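Local coordinates for tumour necrosis factor receptor (Ectromelia virus, PDB 3ON9), which probably binds host tumour necrosis factor and chemokines to blunt immune defence, and is represented here by its SECRET domain, at residues 79-84 and 127-132; 72-77 and 131-136. All coordinates share one frame; numbering follows the deposited sequence.

Contact 1: residues 79-84 and 127-132; sequences TQCKIN and IVYANT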
loop_
_atom_site.group_PDB
_atom_site.type_symbol
_atom_site.label_atom_id
_atom_site.label_comp_id
_atom_site.label_asym_id
_atom_site.label_seq_id
_atom_site.Cartn_x
_atom_site.Cartn_y
_atom_site.Cartn_z
ATOM N N THR A 79 9.466 -14.378 13.211
ATOM C CA THR A 79 9.403 -12.915 13.275
ATOM C C THR A 79 8.014 -12.441 12.848
ATOM O O THR A 79 7.335 -13.104 12.060
ATOM C CB THR A 79 10.512 -12.214 12.432
ATOM O OG1 THR A 79 10.209 -12.300 11.032
ATOM C CG2 THR A 79 11.857 -12.851 12.689
ATOM N N GLN A 80 7.593 -11.302 13.386
ATOM C CA GLN A 80 6.230 -10.821 13.182
ATOM C C GLN A 80 6.209 -9.625 12.234
ATOM O O GLN A 80 6.634 -8.536 12.592
ATOM C CB GLN A 80 5.585 -10.451 14.521
ATOM C CG GLN A 80 5.481 -11.600 15.529
ATOM C CD GLN A 80 4.664 -12.784 15.015
ATOM O OE1 GLN A 80 3.532 -12.624 14.548
ATOM N NE2 GLN A 80 5.238 -13.980 15.108
ATOM N N CYS A 81 5.729 -9.847 11.014
ATOM C CA CYS A 81 5.715 -8.813 9.984
ATOM C C CYS A 81 4.819 -7.644 10.399
ATOM O O CYS A 81 3.672 -7.843 10.806
ATOM C CB CYS A 81 5.228 -9.422 8.671
ATOM S SG CYS A 81 4.995 -8.249 7.304
ATOM N N LYS A 82 5.361 -6.431 10.338
ATOM C CA LYS A 82 4.611 -5.227 10.681
ATOM C C LYS A 82 4.625 -4.272 9.487
ATOM O O LYS A 82 5.675 -3.741 9.123
ATOM C CB LYS A 82 5.227 -4.562 11.928
ATOM C CG LYS A 82 5.206 -5.454 13.177
ATOM C CD LYS A 82 6.126 -4.926 14.293
ATOM C CE LYS A 82 7.551 -5.433 14.134
ATOM N NZ LYS A 82 7.682 -6.877 14.504
ATOM N N ILE A 83 3.462 -4.069 8.866
ATOM C CA ILE A 83 3.339 -3.140 7.746
ATOM C C ILE A 83 2.730 -1.838 8.244
ATOM O O ILE A 83 1.608 -1.831 8.752
ATOM C CB ILE A 83 2.450 -3.717 6.632
ATOM C CG1 ILE A 83 3.109 -4.946 5.994
ATOM C CG2 ILE A 83 2.150 -2.662 5.577
ATOM C CD1 ILE A 83 4.350 -4.633 5.152
ATOM N N ASN A 84 3.472 -0.741 8.132
ATOM C CA ASN A 84 2.929 0.578 8.452
ATOM C C ASN A 84 2.888 1.418 7.198
ATOM O O ASN A 84 3.820 1.408 6.396
ATOM C CB ASN A 84 3.765 1.307 9.513
ATOM C CG ASN A 84 3.731 0.620 10.866
ATOM O OD1 ASN A 84 2.736 -0.024 11.233
ATOM N ND2 ASN A 84 4.816 0.767 11.627
ATOM N N ILE A 127 -3.757 -4.110 1.921
ATOM C CA ILE A 127 -2.507 -4.790 2.252
ATOM C C ILE A 127 -2.806 -6.278 2.153
ATOM O O ILE A 127 -3.647 -6.796 2.883
ATOM C CB ILE A 127 -2.041 -4.436 3.660
ATOM C CG1 ILE A 127 -1.833 -2.922 3.754
ATOM C CG2 ILE A 127 -0.723 -5.179 3.981
ATOM C CD1 ILE A 127 -1.608 -2.409 5.153
ATOM N N VAL A 128 -2.126 -6.952 1.235
ATOM C CA VAL A 128 -2.497 -8.310 0.854
ATOM C C VAL A 128 -1.317 -9.245 1.021
ATOM O O VAL A 128 -0.265 -9.053 0.401
ATOM C CB VAL A 128 -2.988 -8.345 -0.600
ATOM C CG1 VAL A 128 -3.398 -9.759 -0.993
ATOM C CG2 VAL A 128 -4.163 -7.384 -0.770
ATOM N N TYR A 129 -1.487 -10.237 1.883
ATOM C CA TYR A 129 -0.466 -11.237 2.111
ATOM C C TYR A 129 -0.899 -12.531 1.446
ATOM O O TYR A 129 -2.022 -13.016 1.674
ATOM C CB TYR A 129 -0.309 -11.483 3.603
ATOM C CG TYR A 129 -0.083 -10.256 4.451
ATOM C CD1 TYR A 129 1.196 -9.904 4.855
ATOM C CD2 TYR A 129 -1.153 -9.455 4.870
ATOM C CE1 TYR A 129 1.411 -8.803 5.647
ATOM C CE2 TYR A 129 -0.940 -8.344 5.671
ATOM C CZ TYR A 129 0.349 -8.029 6.059
ATOM O OH TYR A 129 0.587 -6.944 6.866
ATOM N N ALA A 130 -0.022 -13.097 0.625
ATOM C CA ALA A 130 -0.331 -14.339 -0.066
ATOM C C ALA A 130 0.802 -15.347 -0.008
ATOM O O ALA A 130 1.966 -14.994 -0.179
ATOM C CB ALA A 130 -0.692 -14.059 -1.526
ATOM N N ASN A 131 0.447 -16.605 0.238
ATOM C CA ASN A 131 1.337 -17.721 -0.026
ATOM C C ASN A 131 1.039 -18.181 -1.439
ATOM O O ASN A 131 -0.025 -18.743 -1.684
ATOM C CB ASN A 131 1.050 -18.858 0.957
ATOM C CG ASN A 131 1.967 -20.045 0.751
ATOM O OD1 ASN A 131 2.749 -20.080 -0.197
ATOM N ND2 ASN A 131 1.875 -21.026 1.646
ATOM N N THR A 132 1.945 -17.922 -2.377
ATOM C CA THR A 132 1.708 -18.289 -3.767
ATOM C C THR A 132 1.540 -19.792 -3.972
ATOM O O THR A 132 1.052 -20.218 -5.011
ATOM C CB THR A 132 2.788 -17.746 -4.720
ATOM O OG1 THR A 132 4.048 -18.373 -4.445
ATOM C CG2 THR A 132 2.922 -16.227 -4.569
#
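Cys-81 and Ile-83 face Tyr-129 and Ile-127 across two backbones that run in opposite senses, with CA atoms 10.3 Å apart for Cys-81 and Tyr-129 and 8.2 Å apart for Ile-83 and Ile-127. No hydrogen bond joins the segments; side chains alone bridge the gap, as expected where two sheets of a sandwich meet rather than where strands pair. The phenol of Tyr-129 reaches toward both inward-facing residues of 79-84, meeting Cys-81 with a ring edge and Ile-83 with its hydroxyl end. At its rim, close to the ring plane, Cys-81 SG sits 4.0 Å from Tyr-129 CE1. This is a sulfur-aromatic contact made edge-on, the sulfur lying 83° off the ring normal. With SG swung opposite the main-chain nitrogen (chi1 175°), the same sulfur closes the disulfide to Cys-47.

Ile-83 touches both partners. Its CG1 branch passes obliquely by the end of the phenol, CG1 being 3.3 Å from Tyr-129 OH. Its CG2 methyl meets Ile-127, where it lies 3.8 Å from CD1, the tip of the long branch, while CG2 of Ile-127 stands slightly farther off. The isoleucine and tyrosine side chains run past one another in opposite directions, with CB and CG1 of Ile-83 alongside the hydroxyl end of the tyrosine. The hydroxyl of Tyr-129, a buried residue, is hydrogen-bonded to Glu-111 on strand 110-116. Phe-6 meets the tyrosine ring edge-to-face and His-109 stacks with it, adding to the constraints on the ring.

Strand 82-89 belongs to the mixed sheet and strand 122-130 to the antiparallel one. Residues 79-84 and 127-132 thus illustrate how the two sheets of a beta-sandwich pack face to face, here in the SECRET domain, with a disulfide bordering an aromatic core residue whose polar end is paired to Glu-111.

Contact 2: residues 72-77 and 131-136; sequences KVHQDL and NTDAIY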
loop_
_atom_site.group_PDB
_atom_site.type_symbol
_atom_site.label_atom_id
_atom_site.label_comp_id
_atom_site.label_asym_id
_atom_site.label_seq_id
_atom_site.Cartn_x
_atom_site.Cartn_y
_atom_site.Cartn_z
ATOM N N LYS A 72 9.506 -14.978 -3.847
ATOM C CA LYS A 72 10.254 -16.238 -3.765
ATOM C C LYS A 72 10.662 -16.675 -2.354
ATOM O O LYS A 72 11.062 -17.823 -2.153
ATOM C CB LYS A 72 11.485 -16.196 -4.679
ATOM C CG LYS A 72 11.164 -15.889 -6.137
ATOM C CD LYS A 72 10.105 -16.831 -6.692
ATOM C CE LYS A 72 9.493 -16.291 -7.985
ATOM N NZ LYS A 72 8.176 -16.925 -8.303
ATOM N N VAL A 73 10.562 -15.779 -1.377
ATOM C CA VAL A 73 10.975 -16.109 -0.013
ATOM C C VAL A 73 9.793 -16.049 0.943
ATOM O O VAL A 73 9.068 -15.058 0.968
ATOM C CB VAL A 73 12.055 -15.134 0.505
ATOM C CG1 VAL A 73 12.548 -15.579 1.879
ATOM C CG2 VAL A 73 13.213 -15.026 -0.503
ATOM N N HIS A 74 9.589 -17.112 1.722
ATOM C CA HIS A 74 8.485 -17.152 2.675
ATOM C C HIS A 74 8.810 -16.422 3.969
ATOM O O HIS A 74 9.967 -16.417 4.426
ATOM C CB HIS A 74 8.076 -18.597 2.994
ATOM C CG HIS A 74 7.435 -19.313 1.848
ATOM N ND1 HIS A 74 6.068 -19.395 1.692
ATOM C CD2 HIS A 74 7.977 -19.977 0.800
ATOM C CE1 HIS A 74 5.794 -20.072 0.590
ATOM N NE2 HIS A 74 6.935 -20.439 0.034
ATOM N N GLN A 75 7.781 -15.824 4.568
ATOM C CA GLN A 75 7.905 -15.168 5.864
ATOM C C GLN A 75 8.456 -16.121 6.935
ATOM O O GLN A 75 7.993 -17.264 7.083
ATOM C CB GLN A 75 6.538 -14.621 6.302
ATOM C CG GLN A 75 6.515 -14.006 7.704
ATOM C CD GLN A 75 7.339 -12.727 7.815
ATOM O OE1 GLN A 75 7.437 -11.941 6.867
ATOM N NE2 GLN A 75 7.922 -12.508 8.988
ATOM N N ASP A 76 9.436 -15.629 7.683
ATOM C CA ASP A 76 9.996 -16.322 8.843
ATOM C C ASP A 76 8.920 -16.402 9.919
ATOM O O ASP A 76 8.462 -15.379 10.403
ATOM C CB ASP A 76 11.195 -15.502 9.345
ATOM C CG ASP A 76 11.998 -16.211 10.412
ATOM O OD1 ASP A 76 11.469 -17.163 11.018
ATOM O OD2 ASP A 76 13.159 -15.798 10.644
ATOM N N LEU A 77 8.498 -17.602 10.302
ATOM C CA LEU A 77 7.417 -17.688 11.280
ATOM C C LEU A 77 7.863 -17.287 12.686
ATOM O O LEU A 77 7.039 -17.168 13.590
ATOM C CB LEU A 77 6.747 -19.066 11.267
ATOM C CG LEU A 77 5.928 -19.327 9.998
ATOM C CD1 LEU A 77 5.399 -20.753 9.953
ATOM C CD2 LEU A 77 4.784 -18.318 9.873
ATOM N N ASN A 131 0.447 -16.605 0.238
ATOM C CA ASN A 131 1.337 -17.721 -0.026
ATOM C C ASN A 131 1.039 -18.181 -1.439
ATOM O O ASN A 131 -0.025 -18.743 -1.684
ATOM C CB ASN A 131 1.050 -18.858 0.957
ATOM C CG ASN A 131 1.967 -20.045 0.751
ATOM O OD1 ASN A 131 2.749 -20.080 -0.197
ATOM N ND2 ASN A 131 1.875 -21.026 1.646
ATOM N N THR A 132 1.945 -17.922 -2.377
ATOM C CA THR A 132 1.708 -18.289 -3.767
ATOM C C THR A 132 1.540 -19.792 -3.972
ATOM O O THR A 132 1.052 -20.218 -5.011
ATOM C CB THR A 132 2.788 -17.746 -4.720
ATOM O OG1 THR A 132 4.048 -18.373 -4.445
ATOM C CG2 THR A 132 2.922 -16.227 -4.569
ATOM N N ASP A 133 1.921 -20.581 -2.966
ATOM C CA ASP A 133 1.689 -22.026 -2.982
ATOM C C ASP A 133 0.237 -22.379 -2.680
ATOM O O ASP A 133 -0.199 -23.508 -2.934
ATOM C CB ASP A 133 2.570 -22.736 -1.950
ATOM C CG ASP A 133 4.040 -22.736 -2.321
ATOM O OD1 ASP A 133 4.375 -22.528 -3.507
ATOM O OD2 ASP A 133 4.869 -22.958 -1.410
ATOM N N ALA A 134 -0.510 -21.428 -2.119
ATOM C CA ALA A 134 -1.881 -21.677 -1.671
ATOM C C ALA A 134 -2.922 -21.121 -2.641
ATOM O O ALA A 134 -2.617 -20.260 -3.462
ATOM C CB ALA A 134 -2.092 -21.098 -0.279
ATOM N N ILE A 135 -4.150 -21.629 -2.557
ATOM C CA ILE A 135 -5.221 -21.149 -3.431
ATOM C C ILE A 135 -5.466 -19.651 -3.258
ATOM O O ILE A 135 -5.239 -19.083 -2.186
ATOM C CB ILE A 135 -6.539 -21.937 -3.234
ATOM C CG1 ILE A 135 -6.988 -21.896 -1.771
ATOM C CG2 ILE A 135 -6.355 -23.380 -3.683
ATOM C CD1 ILE A 135 -8.384 -22.483 -1.535
ATOM N N TYR A 136 -5.917 -19.018 -4.331
ATOM C CA TYR A 136 -6.173 -17.584 -4.326
ATOM C C TYR A 136 -7.083 -17.148 -3.166
ATOM O O TYR A 136 -6.861 -16.109 -2.546
ATOM C CB TYR A 136 -6.752 -17.161 -5.677
ATOM C CG TYR A 136 -7.179 -15.718 -5.744
ATOM C CD1 TYR A 136 -6.296 -14.736 -6.160
ATOM C CD2 TYR A 136 -8.474 -15.342 -5.400
ATOM C CE1 TYR A 136 -6.681 -13.417 -6.228
ATOM C CE2 TYR A 136 -8.871 -14.021 -5.457
ATOM C CZ TYR A 136 -7.972 -13.066 -5.878
ATOM O OH TYR A 136 -8.351 -11.753 -5.946
HETATM O O HOH W 1 6.202 -17.481 -6.013
HETATM O O HOH W 2 6.955 -21.398 -2.731
#
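A small polar surface contact, in which His-74 meets Asn-131 and Asp-133, joins two loops: the one between strands 62-69 and 82-89, and the one between strands 122-130 and 140-145. Its two segments have no regular secondary structure, and no direct hydrogen bond crosses between them. The closest approach is that of Asn-131 OD1 to His-74 CE1, 3.1 Å, with the amide oxygen at the edge of the imidazole and near its plane. The amide itself stands almost upright to the ring, the two planes being 85° apart.

That oxygen is already engaged at home. Because CG of Asn-131 lies opposite its main-chain nitrogen (chi1 -179°), OD1 can accept from Asp-133 N at 2.9 Å, forming an Asx turn; the donor comes from well above the carbonyl plane. A type I beta turn from Asn-131 to Ala-134 overlaps it, closed by Ala-134 N to Asn-131 O at 2.8 Å. The two turns together place Asp-133 beside the histidine, with Asp-133 OD2 3.6 Å from His-74 NE2.

Water completes the bridge. One water has its oxygen at the ring edge, 2.9 Å from His-74 NE2, and donates a weak hydrogen bond to Asp-133 OD2. A second links Lys-72 NZ, from which its oxygen accepts at 3.1 Å, to Thr-132 OG1. The other ring nitrogen of His-74, ND1, is hydrogen-bonded to the carbonyl of Ser-5, which ties the histidine to the N-terminal segment and helps fix its rotation.

Chemically, the join combines an edge-on C-H to oxygen approach with solvent bridges: water mediates both the histidine-carboxylate and the lysine-threonine pairings between the loops. The nearby carboxylate of Asp-133 may favour a protonated imidazole.

From the N terminus, the chain reaches residues 72-77, then 79-84, and comes back through 127-132 into 131-136. The first segments are met in one order and their partners in the reverse, so contact 1 nests inside contact 2, and the two share Asn-131 and Thr-132. Contact 1 closes a loop of 42 intervening residues that includes strands 95-97 and 110-116; contact 2 closes the slightly wider one. The inner closure ties the two sheets through the core, the outer one ties loops at the same end of the sandwich. Their centres lie about 10 Å apart, and Gln-75 OE1 packs against Cys-81 CB at 3.8 Å.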